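Local coordinates for cell envelope-related transcriptional attenuator domain-containing protein (PDB 3OKZ), which is of unknown function but, as an LCP-family domain of a streptococcal protein, probably attaches glycopolymers to the cell wall, at residues L198-S202 with I203-K207. Residues are numbered along the deposited sequence; the frame is centred on the assembly and turned at random.
Sequences LALNS and ISSYK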
loop_
_atom_site.group_PDB
_atom_site.type_symbol
_atom_site.label_atom_id
_atom_site.label_comp_id
_atom_site.label_asym_id
_atom_site.label_seq_id
_atom_site.Cartn_x
_atom_site.Cartn_y
_atom_site.Cartn_z
ATOM N N LEU A 198 -11.557 -11.616 9.935
ATOM C CA LEU A 198 -11.163 -12.935 10.424
ATOM C C LEU A 198 -11.898 -13.428 11.681
ATOM O O LEU A 198 -12.173 -14.624 11.808
ATOM C CB LEU A 198 -9.654 -12.972 10.692
ATOM C CG LEU A 198 -8.728 -12.711 9.502
ATOM C CD1 LEU A 198 -7.324 -13.161 9.858
ATOM C CD2 LEU A 198 -9.217 -13.469 8.278
ATOM N N ALA A 199 -12.196 -12.517 12.609
ATOM C CA ALA A 199 -12.897 -12.880 13.836
ATOM C C ALA A 199 -14.276 -13.427 13.494
ATOM O O ALA A 199 -14.776 -14.326 14.171
ATOM C CB ALA A 199 -13.032 -11.689 14.729
ATOM N N LEU A 200 -14.904 -12.874 12.455
ATOM C CA LEU A 200 -16.208 -13.377 12.039
ATOM C C LEU A 200 -16.054 -14.878 11.869
ATOM O O LEU A 200 -16.952 -15.664 12.192
ATOM C CB LEU A 200 -16.637 -12.778 10.698
ATOM C CG LEU A 200 -17.157 -11.356 10.776
ATOM C CD1 LEU A 200 -17.782 -10.968 9.454
ATOM C CD2 LEU A 200 -18.175 -11.275 11.894
ATOM N N ASN A 201 -14.887 -15.257 11.365
ATOM C CA ASN A 201 -14.566 -16.648 11.130
ATOM C C ASN A 201 -15.771 -17.335 10.540
ATOM O O ASN A 201 -16.333 -18.242 11.135
ATOM C CB ASN A 201 -14.176 -17.334 12.426
ATOM C CG ASN A 201 -13.597 -18.689 12.182
ATOM O OD1 ASN A 201 -12.734 -18.853 11.319
ATOM N ND2 ASN A 201 -14.065 -19.678 12.927
ATOM N N SER A 202 -16.172 -16.878 9.366
ATOM C CA SER A 202 -17.318 -17.434 8.688
ATOM C C SER A 202 -17.053 -17.211 7.216
ATOM O O SER A 202 -16.790 -16.086 6.802
ATOM C CB SER A 202 -18.575 -16.689 9.120
ATOM O OG SER A 202 -19.753 -17.285 8.610
ATOM N N ILE A 203 -17.089 -18.279 6.423
ATOM C CA ILE A 203 -16.848 -18.127 4.994
ATOM C C ILE A 203 -18.052 -17.407 4.400
ATOM O O ILE A 203 -17.945 -16.712 3.394
ATOM C CB ILE A 203 -16.615 -19.497 4.298
ATOM C CG1 ILE A 203 -16.245 -19.278 2.826
ATOM C CG2 ILE A 203 -17.853 -20.345 4.383
ATOM C CD1 ILE A 203 -15.054 -18.356 2.610
ATOM N N SER A 204 -19.196 -17.565 5.055
ATOM C CA SER A 204 -20.425 -16.907 4.624
ATOM C C SER A 204 -20.223 -15.413 4.865
ATOM O O SER A 204 -20.452 -14.577 3.983
ATOM C CB SER A 204 -21.613 -17.411 5.449
ATOM O OG SER A 204 -22.831 -16.817 5.032
ATOM N N SER A 205 -19.777 -15.090 6.069
ATOM C CA SER A 205 -19.529 -13.705 6.397
ATOM C C SER A 205 -18.501 -13.111 5.435
ATOM O O SER A 205 -18.614 -11.952 5.059
ATOM C CB SER A 205 -19.040 -13.584 7.840
ATOM O OG SER A 205 -20.070 -13.952 8.739
ATOM N N TYR A 206 -17.514 -13.904 5.018
ATOM C CA TYR A 206 -16.493 -13.396 4.103
ATOM C C TYR A 206 -17.076 -13.058 2.739
ATOM O O TYR A 206 -16.837 -11.971 2.205
ATOM C CB TYR A 206 -15.351 -14.405 3.911
ATOM C CG TYR A 206 -14.654 -14.789 5.182
ATOM C CD1 TYR A 206 -14.403 -13.838 6.176
ATOM C CD2 TYR A 206 -14.235 -16.098 5.398
ATOM C CE1 TYR A 206 -13.752 -14.185 7.358
ATOM C CE2 TYR A 206 -13.581 -16.456 6.573
ATOM C CZ TYR A 206 -13.342 -15.495 7.549
ATOM O OH TYR A 206 -12.680 -15.839 8.705
ATOM N N LYS A 207 -17.830 -13.996 2.172
ATOM C CA LYS A 207 -18.433 -13.782 0.866
ATOM C C LYS A 207 -19.173 -12.457 0.859
ATOM O O LYS A 207 -18.997 -11.639 -0.036
ATOM C CB LYS A 207 -19.423 -14.899 0.536
ATOM C CG LYS A 207 -18.785 -16.230 0.175
ATOM C CD LYS A 207 -19.820 -17.160 -0.441
ATOM C CE LYS A 207 -19.209 -18.472 -0.888
ATOM N NZ LYS A 207 -20.238 -19.344 -1.509
#
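Ser202 and Tyr206 join the two segments through the first backbone bond of a new helix: Tyr206 N donates to Ser202 O at 2.9 Å. Helix 178-200 ends, Asn201 leaves helical angles with positive phi, and Ser202, in an extended conformation, occupies the N-cap of helix 203-212. With OG anti to the backbone N (chi1 -173°), the Ser202 hydroxyl reaches forward to the first turn of the helix and accepts a weak but nearly straight capping bond from Ser205 N, 3.4 Å from OG. The CB of Ser205 is directed toward residues 198-202 and lies against Leu200 CD1 and Ser202 CB, so a leucine branch from the old helix touches the first turn of the new one. On another side of the linker the Tyr206 ring lies across the Ser202 peptide, with Ser202 C 3.5 Å above its plane and offset toward the rim, and Ser202 O over the same face. CG of Tyr206 stands beside its own backbone N (chi1 -58°), which carries the ring back along the chain until OH reaches Asn201 CA. The Asn201 amide is inclined 68° to that ring. Lys235 NZ ties the two side chains together, through a hydrogen bond to Asn201 OD1 and a weak one to Tyr206 OH. The whole is a tight turn between two consecutive helices, with a serine N-cap starting the second, at the protein surface: Leu198 rests on the loop residues Lys235, Leu238 and Glu239, while Ile203 packs on Ile228 and Leu232 of helix 228-232, and helix 203-212 leads on to edge strand 217-219 of the mixed sheet.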